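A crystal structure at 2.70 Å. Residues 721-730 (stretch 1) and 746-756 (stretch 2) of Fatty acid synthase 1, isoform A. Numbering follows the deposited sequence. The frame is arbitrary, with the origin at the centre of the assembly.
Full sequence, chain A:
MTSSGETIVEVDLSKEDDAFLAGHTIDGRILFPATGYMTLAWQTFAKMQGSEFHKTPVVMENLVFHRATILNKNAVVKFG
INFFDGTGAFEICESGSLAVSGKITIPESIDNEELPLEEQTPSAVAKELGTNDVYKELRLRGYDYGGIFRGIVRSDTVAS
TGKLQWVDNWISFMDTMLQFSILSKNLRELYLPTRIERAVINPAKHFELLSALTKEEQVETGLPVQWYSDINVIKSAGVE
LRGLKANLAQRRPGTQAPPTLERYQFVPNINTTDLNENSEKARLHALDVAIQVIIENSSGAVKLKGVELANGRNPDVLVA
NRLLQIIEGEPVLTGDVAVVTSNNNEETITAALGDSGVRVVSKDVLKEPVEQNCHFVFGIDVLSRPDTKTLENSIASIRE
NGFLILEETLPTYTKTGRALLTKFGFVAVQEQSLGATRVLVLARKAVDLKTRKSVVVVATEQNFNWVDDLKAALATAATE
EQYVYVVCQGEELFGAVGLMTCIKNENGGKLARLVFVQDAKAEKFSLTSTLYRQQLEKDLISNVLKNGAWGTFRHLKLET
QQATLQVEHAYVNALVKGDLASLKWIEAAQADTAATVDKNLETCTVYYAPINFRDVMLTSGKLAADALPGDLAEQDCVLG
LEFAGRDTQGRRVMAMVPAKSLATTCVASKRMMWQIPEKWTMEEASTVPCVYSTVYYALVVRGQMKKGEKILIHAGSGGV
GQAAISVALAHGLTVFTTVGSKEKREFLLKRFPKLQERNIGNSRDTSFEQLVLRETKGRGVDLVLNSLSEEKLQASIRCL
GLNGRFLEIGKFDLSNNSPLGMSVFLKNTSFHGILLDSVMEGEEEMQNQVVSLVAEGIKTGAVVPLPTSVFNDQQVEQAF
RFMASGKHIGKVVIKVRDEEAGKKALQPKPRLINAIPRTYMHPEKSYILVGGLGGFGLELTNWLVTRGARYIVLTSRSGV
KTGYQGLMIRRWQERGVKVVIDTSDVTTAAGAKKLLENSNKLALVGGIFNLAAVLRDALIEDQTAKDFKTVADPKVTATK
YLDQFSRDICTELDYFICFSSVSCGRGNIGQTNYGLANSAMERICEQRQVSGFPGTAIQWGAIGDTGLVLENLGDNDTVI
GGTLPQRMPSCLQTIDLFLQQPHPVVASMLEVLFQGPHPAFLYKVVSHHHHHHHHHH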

# COMPACT_ATOMS: atom_id res chain seq x y z
N GLY A 721 -19.52 13.14 -8.76
CA GLY A 721 -19.19 12.82 -10.13
C GLY A 721 -19.68 13.86 -11.12
O GLY A 721 -18.90 14.40 -11.92
N GLN A 722 -20.98 14.14 -11.08
CA GLN A 722 -21.59 15.13 -11.96
C GLN A 722 -20.88 16.48 -11.85
O GLN A 722 -20.61 17.13 -12.86
CB GLN A 722 -23.07 15.29 -11.62
CG GLN A 722 -23.96 14.22 -12.24
CD GLN A 722 -25.39 14.28 -11.74
OE1 GLN A 722 -26.14 15.20 -12.06
NE2 GLN A 722 -25.78 13.28 -10.96
N ALA A 723 -20.59 16.89 -10.62
CA ALA A 723 -19.91 18.16 -10.40
C ALA A 723 -18.49 18.08 -10.96
O ALA A 723 -17.99 19.04 -11.53
CB ALA A 723 -19.89 18.51 -8.93
N ALA A 724 -17.85 16.93 -10.78
CA ALA A 724 -16.49 16.72 -11.26
C ALA A 724 -16.42 16.74 -12.78
O ALA A 724 -15.56 17.40 -13.36
CB ALA A 724 -15.95 15.40 -10.73
N ILE A 725 -17.34 16.03 -13.43
CA ILE A 725 -17.37 15.94 -14.89
C ILE A 725 -17.57 17.33 -15.49
O ILE A 725 -16.93 17.69 -16.47
CB ILE A 725 -18.47 14.97 -15.36
CG1 ILE A 725 -18.17 13.55 -14.87
CG2 ILE A 725 -18.57 14.98 -16.89
CD1 ILE A 725 -19.34 12.59 -15.01
N SER A 726 -18.48 18.10 -14.90
CA SER A 726 -18.80 19.43 -15.41
C SER A 726 -17.58 20.35 -15.36
O SER A 726 -17.25 20.99 -16.35
CB SER A 726 -19.94 20.04 -14.59
OG SER A 726 -20.30 21.32 -15.10
N VAL A 727 -16.92 20.40 -14.21
CA VAL A 727 -15.76 21.27 -14.05
C VAL A 727 -14.61 20.79 -14.93
O VAL A 727 -13.98 21.59 -15.61
CB VAL A 727 -15.32 21.35 -12.57
CG1 VAL A 727 -14.10 22.24 -12.41
CG2 VAL A 727 -16.46 21.86 -11.70
N ALA A 728 -14.35 19.49 -14.91
CA ALA A 728 -13.27 18.92 -15.70
C ALA A 728 -13.44 19.25 -17.19
O ALA A 728 -12.53 19.79 -17.82
CB ALA A 728 -13.21 17.41 -15.50
N LEU A 729 -14.60 18.91 -17.74
CA LEU A 729 -14.89 19.19 -19.14
C LEU A 729 -14.77 20.68 -19.42
O LEU A 729 -14.39 21.09 -20.52
CB LEU A 729 -16.28 18.69 -19.52
CG LEU A 729 -16.47 17.17 -19.60
CD1 LEU A 729 -17.92 16.83 -19.94
CD2 LEU A 729 -15.53 16.53 -20.61
N ALA A 730 -15.10 21.50 -18.42
CA ALA A 730 -15.02 22.95 -18.57
C ALA A 730 -13.57 23.39 -18.69
O ALA A 730 -13.25 24.33 -19.43
CB ALA A 730 -15.69 23.63 -17.39
N GLU A 746 -27.24 6.37 -19.65
CA GLU A 746 -28.04 7.20 -20.55
C GLU A 746 -28.10 8.66 -20.09
O GLU A 746 -28.04 9.57 -20.92
CB GLU A 746 -29.46 6.63 -20.64
CG GLU A 746 -29.59 5.36 -21.46
CD GLU A 746 -30.99 4.79 -21.43
OE1 GLU A 746 -31.69 4.98 -20.40
OE2 GLU A 746 -31.40 4.14 -22.41
N PHE A 747 -28.23 8.87 -18.79
CA PHE A 747 -28.34 10.21 -18.23
C PHE A 747 -27.10 11.07 -18.50
O PHE A 747 -27.23 12.22 -18.93
CB PHE A 747 -28.60 10.13 -16.72
CG PHE A 747 -28.40 11.43 -16.00
CD1 PHE A 747 -29.40 12.39 -15.99
CD2 PHE A 747 -27.23 11.68 -15.31
CE1 PHE A 747 -29.23 13.58 -15.32
CE2 PHE A 747 -27.05 12.88 -14.64
CZ PHE A 747 -28.05 13.83 -14.65
N LEU A 748 -25.92 10.52 -18.25
CA LEU A 748 -24.67 11.24 -18.47
C LEU A 748 -24.47 11.62 -19.93
O LEU A 748 -24.18 12.77 -20.25
CB LEU A 748 -23.48 10.40 -18.01
CG LEU A 748 -23.10 10.40 -16.53
CD1 LEU A 748 -21.96 9.43 -16.29
CD2 LEU A 748 -22.71 11.79 -16.06
N LEU A 749 -24.63 10.63 -20.81
CA LEU A 749 -24.43 10.83 -22.24
C LEU A 749 -25.21 12.05 -22.74
O LEU A 749 -24.67 12.90 -23.44
CB LEU A 749 -24.86 9.58 -23.02
CG LEU A 749 -23.85 8.43 -23.06
CD1 LEU A 749 -24.47 7.20 -23.70
CD2 LEU A 749 -22.58 8.83 -23.79
N LYS A 750 -26.49 12.11 -22.37
CA LYS A 750 -27.39 13.14 -22.86
C LYS A 750 -27.14 14.50 -22.21
O LYS A 750 -27.47 15.54 -22.78
CB LYS A 750 -28.84 12.72 -22.60
CG LYS A 750 -29.24 11.41 -23.28
CD LYS A 750 -30.54 10.86 -22.70
CE LYS A 750 -30.90 9.52 -23.33
NZ LYS A 750 -32.07 8.89 -22.66
N ARG A 751 -26.59 14.49 -21.00
CA ARG A 751 -26.47 15.71 -20.21
C ARG A 751 -25.22 16.55 -20.49
O ARG A 751 -25.23 17.76 -20.26
CB ARG A 751 -26.52 15.37 -18.72
CG ARG A 751 -26.37 16.58 -17.81
CD ARG A 751 -26.78 16.24 -16.39
NE ARG A 751 -26.65 17.39 -15.49
CZ ARG A 751 -27.63 18.25 -15.22
NH1 ARG A 751 -28.82 18.11 -15.78
NH2 ARG A 751 -27.41 19.26 -14.39
N PHE A 752 -24.14 15.92 -20.97
CA PHE A 752 -22.85 16.60 -21.06
C PHE A 752 -22.28 16.84 -22.48
O PHE A 752 -22.64 16.14 -23.43
CB PHE A 752 -21.81 15.80 -20.27
CG PHE A 752 -21.93 15.98 -18.79
CD1 PHE A 752 -21.54 17.16 -18.19
CD2 PHE A 752 -22.44 14.97 -17.99
CE1 PHE A 752 -21.65 17.33 -16.82
CE2 PHE A 752 -22.54 15.13 -16.63
CZ PHE A 752 -22.15 16.32 -16.04
N PRO A 753 -21.40 17.86 -22.61
CA PRO A 753 -20.69 18.28 -23.83
C PRO A 753 -19.49 17.40 -24.21
O PRO A 753 -18.44 17.48 -23.56
CB PRO A 753 -20.22 19.70 -23.48
CG PRO A 753 -20.11 19.73 -22.03
CD PRO A 753 -21.17 18.82 -21.51
N LYS A 754 -19.63 16.59 -25.25
CA LYS A 754 -18.54 15.75 -25.74
C LYS A 754 -18.10 14.72 -24.70
O LYS A 754 -16.92 14.63 -24.38
CB LYS A 754 -17.33 16.60 -26.13
CG LYS A 754 -16.25 15.84 -26.90
CD LYS A 754 -15.29 16.77 -27.65
CE LYS A 754 -14.44 17.58 -26.67
NZ LYS A 754 -13.42 18.43 -27.35
N LEU A 755 -19.05 13.97 -24.16
CA LEU A 755 -18.71 12.75 -23.42
C LEU A 755 -18.78 11.53 -24.33
O LEU A 755 -19.84 11.22 -24.88
CB LEU A 755 -19.64 12.59 -22.22
CG LEU A 755 -19.08 11.83 -21.02
CD1 LEU A 755 -17.79 12.46 -20.50
CD2 LEU A 755 -20.12 11.76 -19.90
N GLN A 756 -17.66 10.85 -24.51
CA GLN A 756 -17.59 9.72 -25.44
C GLN A 756 -18.10 8.43 -24.80
O GLN A 756 -17.71 8.09 -23.68
CB GLN A 756 -16.16 9.52 -25.92
CG GLN A 756 -15.54 10.75 -26.58
CD GLN A 756 -16.20 11.09 -27.90
OE1 GLN A 756 -16.60 10.21 -28.65
NE2 GLN A 756 -16.30 12.39 -28.19

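Residues 721-730 lie within a longer helix, its backbone held by regular i to i+4 hydrogen bonds such as I725 N to G721 O (2.7 Å) and L729 N to I725 O (2.9 Å). The second stretch is helical through R751; F752 is the first residue to leave helical phi/psi, although F752 N still donates to L748 O (3.2 Å), and K754 has positive phi (62°). The two helices run in roughly the same direction, 28° apart, and their axes come no closer than 12.3 Å, so side chains must span the gap. The backbones draw nearer where the second helix ends: CA to CA is 8.2 Å for Q722 and L748, but 7.5 Å for S726 and F752 and for L729 and P753.

F752 is the centre of the contact. Its CA-to-CB bond points toward the first helix, and its ring lies against one helical turn: I725 CG2 sits 3.7 Å from the F752 ring centroid and only 3° off the ring normal, a CH-pi contact almost directly over the face. F752 CZ also reaches Q722 O (3.6 Å), and F752 CE1 packs against S726 CB (3.9 Å). I725 has a second apolar neighbour at its other branch, where I725 CD1 meets L748 CD2 at 3.6 Å.

One turn on, L729 covers the segment beyond the helix end. L729 CD1 touches F752 CD1 (4.0 Å), P753 CD (4.1 Å) and L755 CD1 (4.4 Å).

Toward the start of the contact, Q722 leaves its backbone sideways, but its extended chi2 (172°) helps carry Q722 OE1 to the edge of the F747 ring, 3.5 Å from F747 CZ. R751 NE is 4.1 Å from Q722 OE1, too far for a hydrogen bond. No hydrogen bond crosses between the stretches; the contact, 420 Å² in all, rests mainly on apolar packing.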